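Long-range contacts in CBS domain-containing protein (Pyrococcus horikoshii, PDB 2YZQ), which is of unknown function but binds S-adenosylmethionine through two of its four CBS domains, consistent with a role in sensing adenosyl ligands: residues 126-131 and 232-237; 252-257 and 265-270. One frame throughout, in Å; residues are numbered along the deposited sequence.

Overall arrangement
Both contacts lie on the same side of the chain's centre, their own centres about 9 Å apart. They follow in series: interaction 1 joins two loops, 126-131 and 232-237, the second running up to helix 240-250, and interaction 2 then pairs the two strands of the hairpin 254-259 and 263-269 that comes after this helix. A probable hydrogen bond from Ala234 N to Pro256 O, 2.9 Å long, ties the loop to the hairpin. Both contacts touch S-adenosylmethionine: Ile232 of the first and the strand around Gln254 of the second grip its adenine, so the ligand sits where loop and hairpin meet.

Interaction 1. Residues 126-131 and 232-237; sequences VEIEPY and IVATPH. With SAM (S-adenosylmethionine), chain B.
Ile128 and Glu127 meet the 232-237 loop that leads into helix 240-250 of a CBS domain, and the contact brings the 126-131 loop against this approach to the helix. The apolar part rests on Ile128. Its CG1 lies between the backbone N and the carbonyl carbon (chi1 63°), and CD1 beyond it reaches 4.1 Å from Ala234 CB and 3.3 Å from Thr235 O. A branched aliphatic chain suits this buried place, since Val243 of helix 240-250 and Ile268 of the hairpin pack on it too. An alanine here would probably open a gap beside Ala234 and leave Val243 and Ile268 less well packed. The ring of Pro236 packs on Val257 and Ile265, while its carbonyl O lies 3.3 Å from Glu129 CB. The carboxylate of Glu129 is drawn elsewhere, into a salt bridge with Arg134.

The polar part lies at the surface, where Glu127 and His237 run side by side and point the same way. His237 ND1 donates to Glu127 OE1 over 3.0 Å, in the ring plane and nearly straight. The oxygen is met on its syn side, with carboxylate and ring planes 61° apart. This His-carboxylate bond suits a surface position, as the negative charge would be expected to steady the proton on ND1 and perhaps to favour a protonated ring.

At the far end of the same loop the backbone of Ile232 reads the N1 and N6 edge of the adenine of S-adenosylmethionine. Its carbonyl O accepts from N6 at 3.1 Å, and its N donates to N1 at 2.7 Å with an N-H...N angle of 171°.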
loop_
_atom_site.group_PDB
_atom_site.type_symbol
_atom_site.label_atom_id
_atom_site.label_comp_id
_atom_site.label_asym_id
_atom_site.label_seq_id
_atom_site.Cartn_x
_atom_site.Cartn_y
_atom_site.Cartn_z
ATOM N N VAL A 126 -10.948 17.175 4.704
ATOM C CA VAL A 126 -11.452 16.292 3.657
ATOM C C VAL A 126 -11.794 14.912 4.218
ATOM O O VAL A 126 -10.899 14.137 4.562
ATOM C CB VAL A 126 -10.416 16.110 2.526
ATOM C CG1 VAL A 126 -11.004 15.252 1.419
ATOM C CG2 VAL A 126 -9.983 17.467 1.982
ATOM N N GLU A 127 -13.086 14.604 4.306
ATOM C CA GLU A 127 -13.516 13.307 4.825
ATOM C C GLU A 127 -13.265 12.237 3.773
ATOM O O GLU A 127 -13.227 12.527 2.575
ATOM C CB GLU A 127 -15.006 13.326 5.195
ATOM C CG GLU A 127 -15.391 14.426 6.178
ATOM C CD GLU A 127 -16.754 14.212 6.819
ATOM O OE1 GLU A 127 -17.611 13.542 6.203
ATOM O OE2 GLU A 127 -16.969 14.724 7.939
ATOM N N ILE A 128 -13.100 10.998 4.221
ATOM C CA ILE A 128 -12.838 9.896 3.302
ATOM C C ILE A 128 -14.093 9.254 2.726
ATOM O O ILE A 128 -14.001 8.337 1.915
ATOM C CB ILE A 128 -12.018 8.774 3.990
ATOM C CG1 ILE A 128 -12.812 8.176 5.159
ATOM C CG2 ILE A 128 -10.682 9.330 4.462
ATOM C CD1 ILE A 128 -12.219 6.883 5.702
ATOM N N GLU A 129 -15.263 9.741 3.130
ATOM C CA GLU A 129 -16.522 9.162 2.673
ATOM C C GLU A 129 -16.601 8.832 1.178
ATOM O O GLU A 129 -17.009 7.733 0.807
ATOM C CB GLU A 129 -17.690 10.073 3.082
ATOM C CG GLU A 129 -19.082 9.496 2.843
ATOM C CD GLU A 129 -19.518 9.586 1.394
ATOM O OE1 GLU A 129 -19.302 10.650 0.776
ATOM O OE2 GLU A 129 -20.087 8.602 0.873
ATOM N N PRO A 130 -16.177 9.756 0.300
ATOM C CA PRO A 130 -16.255 9.461 -1.138
ATOM C C PRO A 130 -15.205 8.492 -1.685
ATOM O O PRO A 130 -15.342 7.998 -2.807
ATOM C CB PRO A 130 -16.100 10.842 -1.792
ATOM C CG PRO A 130 -16.334 11.838 -0.670
ATOM C CD PRO A 130 -15.744 11.146 0.523
ATOM N N TYR A 131 -14.180 8.199 -0.887
ATOM C CA TYR A 131 -13.069 7.377 -1.353
ATOM C C TYR A 131 -12.862 5.957 -0.846
ATOM O O TYR A 131 -12.184 5.174 -1.504
ATOM C CB TYR A 131 -11.771 8.150 -1.113
ATOM C CG TYR A 131 -11.849 9.583 -1.574
ATOM C CD1 TYR A 131 -11.840 9.894 -2.931
ATOM C CD2 TYR A 131 -11.984 10.625 -0.658
ATOM C CE1 TYR A 131 -11.967 11.210 -3.368
ATOM C CE2 TYR A 131 -12.113 11.946 -1.085
ATOM C CZ TYR A 131 -12.105 12.228 -2.443
ATOM O OH TYR A 131 -12.247 13.527 -2.880
ATOM N N ILE A 232 -7.037 -0.869 14.282
ATOM C CA ILE A 232 -7.060 0.576 14.130
ATOM C C ILE A 232 -8.082 0.835 13.031
ATOM O O ILE A 232 -7.889 0.403 11.891
ATOM C CB ILE A 232 -5.692 1.108 13.684
ATOM C CG1 ILE A 232 -4.617 0.664 14.681
ATOM C CG2 ILE A 232 -5.745 2.622 13.561
ATOM C CD1 ILE A 232 -4.893 1.094 16.109
ATOM N N VAL A 233 -9.159 1.534 13.374
ATOM C CA VAL A 233 -10.245 1.786 12.428
ATOM C C VAL A 233 -10.482 3.227 12.018
ATOM O O VAL A 233 -9.968 4.168 12.623
ATOM C CB VAL A 233 -11.596 1.247 12.987
ATOM C CG1 VAL A 233 -11.483 -0.222 13.319
ATOM C CG2 VAL A 233 -11.996 2.023 14.236
ATOM N N ALA A 234 -11.285 3.373 10.969
ATOM C CA ALA A 234 -11.681 4.668 10.441
ATOM C C ALA A 234 -13.200 4.648 10.309
ATOM O O ALA A 234 -13.832 3.608 10.488
ATOM C CB ALA A 234 -11.044 4.900 9.072
ATOM N N THR A 235 -13.782 5.806 10.030
ATOM C CA THR A 235 -15.224 5.911 9.824
ATOM C C THR A 235 -15.359 6.751 8.565
ATOM O O THR A 235 -14.391 7.365 8.120
ATOM C CB THR A 235 -15.945 6.623 10.991
ATOM O OG1 THR A 235 -15.592 8.012 11.002
ATOM C CG2 THR A 235 -15.568 5.984 12.318
ATOM N N PRO A 236 -16.556 6.793 7.967
ATOM C CA PRO A 236 -16.734 7.587 6.748
ATOM C C PRO A 236 -16.431 9.078 6.904
ATOM O O PRO A 236 -16.020 9.735 5.950
ATOM C CB PRO A 236 -18.196 7.341 6.389
ATOM C CG PRO A 236 -18.440 5.956 6.907
ATOM C CD PRO A 236 -17.765 6.002 8.259
ATOM N N HIS A 237 -16.633 9.609 8.105
ATOM C CA HIS A 237 -16.407 11.029 8.353
ATOM C C HIS A 237 -14.979 11.388 8.750
ATOM O O HIS A 237 -14.649 12.569 8.882
ATOM C CB HIS A 237 -17.367 11.525 9.439
ATOM C CG HIS A 237 -18.813 11.329 9.106
ATOM N ND1 HIS A 237 -19.414 11.927 8.020
ATOM C CD2 HIS A 237 -19.778 10.603 9.718
ATOM C CE1 HIS A 237 -20.688 11.578 7.976
ATOM N NE2 HIS A 237 -20.935 10.774 8.995
HETATM N N SAM B . 3.634 -4.140 4.601
HETATM C CA SAM B . 4.219 -3.833 5.915
HETATM C C SAM B . 5.448 -4.695 6.144
HETATM O O SAM B . 6.230 -4.419 7.040
HETATM O OXT SAM B . 5.658 -5.664 5.437
HETATM C CB SAM B . 3.170 -4.096 7.004
HETATM C CG SAM B . 3.554 -3.354 8.286
HETATM S SD SAM B . 2.187 -3.423 9.482
HETATM C CE SAM B . 3.044 -2.723 10.933
HETATM C "C5'" SAM B . 1.980 -5.177 9.867
HETATM C "C4'" SAM B . 1.164 -5.317 11.153
HETATM O "O4'" SAM B . 0.105 -4.328 11.172
HETATM C "C3'" SAM B . 0.501 -6.697 11.257
HETATM O "O3'" SAM B . 0.637 -7.192 12.600
HETATM C "C2'" SAM B . -0.962 -6.404 10.894
HETATM O "O2'" SAM B . -1.852 -7.379 11.447
HETATM C "C1'" SAM B . -1.124 -4.998 11.492
HETATM N N9 SAM B . -2.246 -4.250 10.921
HETATM C C8 SAM B . -2.556 -4.043 9.596
HETATM N N7 SAM B . -3.562 -3.212 9.507
HETATM C C5 SAM B . -4.026 -2.948 10.758
HETATM C C6 SAM B . -5.113 -2.216 11.312
HETATM N N6 SAM B . -6.021 -1.568 10.498
HETATM N N1 SAM B . -5.250 -2.163 12.653
HETATM C C2 SAM B . -4.426 -2.825 13.474
HETATM N N3 SAM B . -3.378 -3.496 13.004
HETATM C C4 SAM B . -3.164 -3.605 11.669
#

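Interaction 2. Residues 252-257 and 265-270; sequences IEQLPV and IGLIRD. With SAM (S-adenosylmethionine), chain B.
The antiparallel beta hairpin of strands 254-259 and 263-269 joins Leu255 to Ile268 and Val257 to Gly266, and one edge of it holds S-adenosylmethionine. Leu255 and Ile268 form a hydrogen-bonded pair with two bonds of 2.9 Å, Leu255 N to Ile268 O and Ile268 N to Leu255 O. Further along, Val257 O takes a nearly straight bond from Ile265 N and a weak one from Gly266 N, so that two residues face one in a classic beta bulge. Glycine suits the bulge because a side chain on it would crowd Val257 on the same face.

Leu255, Val257 and Ile268 share that face, and Leu255 and Ile268 meet helix 240-250 through Met247 and Val243. Leu255 CB lies 3.8 Å from Ile268 CG2, and Val257 CG2 lies 4.1 Å from Ile268 CB. On the other face, Gln254 and Leu267 run side by side, and Leu267 CD1 also meets Pro256 CG; Ala159 and Pro161 of strand 159-163 back Gln254 and Pro256.

The ligand is gripped at both ends. Gln254 O accepts from adenine N6 at 3.0 Å. The side chain of Gln254 bends at chi2 (-69°), and its NE2 gives a weak bond to N7. At the amino-acid end, Glu253 OE2 accepts from the ammonium N at 2.7 Å, a natural place for a carboxylate. Asp270 lies alongside, its OD2 3.3 Å from Glu253 CB and the two carboxylate planes 87° apart; the salt bridge of Asp270 to Arg92 probably eases the repulsion between the two acids. From the second strand the chain goes on into a helix. Helix, then hairpin, then helix is the order of the CBS fold, whose paired domains commonly bind adenosyl ligands.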
loop_
_atom_site.group_PDB
_atom_site.type_symbol
_atom_site.label_atom_id
_atom_site.label_comp_id
_atom_site.label_asym_id
_atom_site.label_seq_id
_atom_site.Cartn_x
_atom_site.Cartn_y
_atom_site.Cartn_z
ATOM N N ILE A 252 0.808 1.007 8.770
ATOM C CA ILE A 252 -0.179 0.114 8.175
ATOM C C ILE A 252 -0.719 0.753 6.900
ATOM O O ILE A 252 -0.828 1.977 6.803
ATOM C CB ILE A 252 -1.333 -0.170 9.158
ATOM C CG1 ILE A 252 -1.899 1.149 9.688
ATOM C CG2 ILE A 252 -0.827 -1.060 10.300
ATOM C CD1 ILE A 252 -2.959 0.981 10.770
ATOM N N GLU A 253 -1.057 -0.086 5.925
ATOM C CA GLU A 253 -1.542 0.392 4.637
ATOM C C GLU A 253 -3.059 0.457 4.490
ATOM O O GLU A 253 -3.557 0.850 3.436
ATOM C CB GLU A 253 -0.969 -0.481 3.517
ATOM C CG GLU A 253 0.560 -0.480 3.440
ATOM C CD GLU A 253 1.220 -1.554 4.295
ATOM O OE1 GLU A 253 0.565 -2.119 5.200
ATOM O OE2 GLU A 253 2.417 -1.825 4.063
ATOM N N GLN A 254 -3.793 0.082 5.533
ATOM C CA GLN A 254 -5.248 0.102 5.447
ATOM C C GLN A 254 -5.947 0.095 6.797
ATOM O O GLN A 254 -5.461 -0.504 7.757
ATOM C CB GLN A 254 -5.747 -1.105 4.651
ATOM C CG GLN A 254 -5.450 -2.452 5.313
ATOM C CD GLN A 254 -3.974 -2.794 5.311
ATOM O OE1 GLN A 254 -3.349 -2.876 4.254
ATOM N NE2 GLN A 254 -3.411 -3.011 6.501
ATOM N N LEU A 255 -7.097 0.761 6.855
ATOM C CA LEU A 255 -7.907 0.808 8.068
ATOM C C LEU A 255 -9.329 0.387 7.756
ATOM O O LEU A 255 -9.951 0.921 6.840
ATOM C CB LEU A 255 -7.976 2.219 8.664
ATOM C CG LEU A 255 -6.795 2.831 9.421
ATOM C CD1 LEU A 255 -5.619 3.021 8.493
ATOM C CD2 LEU A 255 -7.228 4.164 10.022
ATOM N N PRO A 256 -9.851 -0.605 8.486
ATOM C CA PRO A 256 -11.232 -1.008 8.218
ATOM C C PRO A 256 -12.116 0.209 8.512
ATOM O O PRO A 256 -11.828 0.983 9.426
ATOM C CB PRO A 256 -11.462 -2.119 9.231
ATOM C CG PRO A 256 -10.120 -2.781 9.307
ATOM C CD PRO A 256 -9.163 -1.599 9.332
ATOM N N VAL A 257 -13.173 0.393 7.730
ATOM C CA VAL A 257 -14.093 1.503 7.949
ATOM C C VAL A 257 -15.291 0.903 8.664
ATOM O O VAL A 257 -15.848 -0.089 8.204
ATOM C CB VAL A 257 -14.552 2.121 6.613
ATOM C CG1 VAL A 257 -15.587 3.230 6.869
ATOM C CG2 VAL A 257 -13.339 2.674 5.870
ATOM N N ILE A 265 -18.096 -1.752 7.343
ATOM C CA ILE A 265 -18.826 -1.268 6.174
ATOM C C ILE A 265 -17.909 -0.914 5.009
ATOM O O ILE A 265 -18.376 -0.509 3.945
ATOM C CB ILE A 265 -19.688 -0.033 6.525
ATOM C CG1 ILE A 265 -18.800 1.131 6.982
ATOM C CG2 ILE A 265 -20.692 -0.404 7.610
ATOM C CD1 ILE A 265 -19.571 2.411 7.302
ATOM N N GLY A 266 -16.606 -1.077 5.203
ATOM C CA GLY A 266 -15.675 -0.758 4.136
ATOM C C GLY A 266 -14.225 -0.836 4.563
ATOM O O GLY A 266 -13.908 -1.324 5.646
ATOM N N LEU A 267 -13.340 -0.336 3.707
ATOM C CA LEU A 267 -11.915 -0.357 3.992
ATOM C C LEU A 267 -11.266 0.831 3.306
ATOM O O LEU A 267 -11.552 1.104 2.142
ATOM C CB LEU A 267 -11.300 -1.652 3.446
ATOM C CG LEU A 267 -9.803 -1.887 3.685
ATOM C CD1 LEU A 267 -9.575 -2.189 5.161
ATOM C CD2 LEU A 267 -9.310 -3.041 2.824
ATOM N N ILE A 268 -10.428 1.568 4.028
ATOM C CA ILE A 268 -9.730 2.680 3.397
ATOM C C ILE A 268 -8.255 2.283 3.307
ATOM O O ILE A 268 -7.575 2.140 4.323
ATOM C CB ILE A 268 -9.915 4.027 4.172
ATOM C CG1 ILE A 268 -9.206 5.156 3.415
ATOM C CG2 ILE A 268 -9.404 3.919 5.612
ATOM C CD1 ILE A 268 -9.834 5.475 2.067
ATOM N N ARG A 269 -7.791 2.057 2.080
ATOM C CA ARG A 269 -6.411 1.658 1.813
ATOM C C ARG A 269 -5.625 2.908 1.460
ATOM O O ARG A 269 -6.209 3.923 1.072
ATOM C CB ARG A 269 -6.343 0.703 0.612
ATOM C CG ARG A 269 -7.206 -0.564 0.725
ATOM C CD ARG A 269 -7.177 -1.307 -0.607
ATOM N NE ARG A 269 -7.779 -0.488 -1.655
ATOM C CZ ARG A 269 -7.541 -0.632 -2.955
ATOM N NH1 ARG A 269 -6.709 -1.569 -3.387
ATOM N NH2 ARG A 269 -8.138 0.173 -3.826
ATOM N N ASP A 270 -4.305 2.837 1.588
ATOM C CA ASP A 270 -3.481 3.980 1.233
ATOM C C ASP A 270 -3.718 4.306 -0.240
ATOM O O ASP A 270 -3.777 5.470 -0.633
ATOM C CB ASP A 270 -1.984 3.696 1.502
ATOM C CG ASP A 270 -1.506 2.339 0.971
ATOM O OD1 ASP A 270 -2.207 1.688 0.170
ATOM O OD2 ASP A 270 -0.384 1.923 1.352
HETATM N N SAM B . 3.634 -4.140 4.601
HETATM C CA SAM B . 4.219 -3.833 5.915
HETATM C C SAM B . 5.448 -4.695 6.144
HETATM O O SAM B . 6.230 -4.419 7.040
HETATM O OXT SAM B . 5.658 -5.664 5.437
HETATM C CB SAM B . 3.170 -4.096 7.004
HETATM C CG SAM B . 3.554 -3.354 8.286
HETATM S SD SAM B . 2.187 -3.423 9.482
HETATM C CE SAM B . 3.044 -2.723 10.933
HETATM C "C5'" SAM B . 1.980 -5.177 9.867
HETATM C "C4'" SAM B . 1.164 -5.317 11.153
HETATM O "O4'" SAM B . 0.105 -4.328 11.172
HETATM C "C3'" SAM B . 0.501 -6.697 11.257
HETATM O "O3'" SAM B . 0.637 -7.192 12.600
HETATM C "C2'" SAM B . -0.962 -6.404 10.894
HETATM O "O2'" SAM B . -1.852 -7.379 11.447
HETATM C "C1'" SAM B . -1.124 -4.998 11.492
HETATM N N9 SAM B . -2.246 -4.250 10.921
HETATM C C8 SAM B . -2.556 -4.043 9.596
HETATM N N7 SAM B . -3.562 -3.212 9.507
HETATM C C5 SAM B . -4.026 -2.948 10.758
HETATM C C6 SAM B . -5.113 -2.216 11.312
HETATM N N6 SAM B . -6.021 -1.568 10.498
HETATM N N1 SAM B . -5.250 -2.163 12.653
HETATM C C2 SAM B . -4.426 -2.825 13.474
HETATM N N3 SAM B . -3.378 -3.496 13.004
HETATM C C4 SAM B . -3.164 -3.605 11.669
#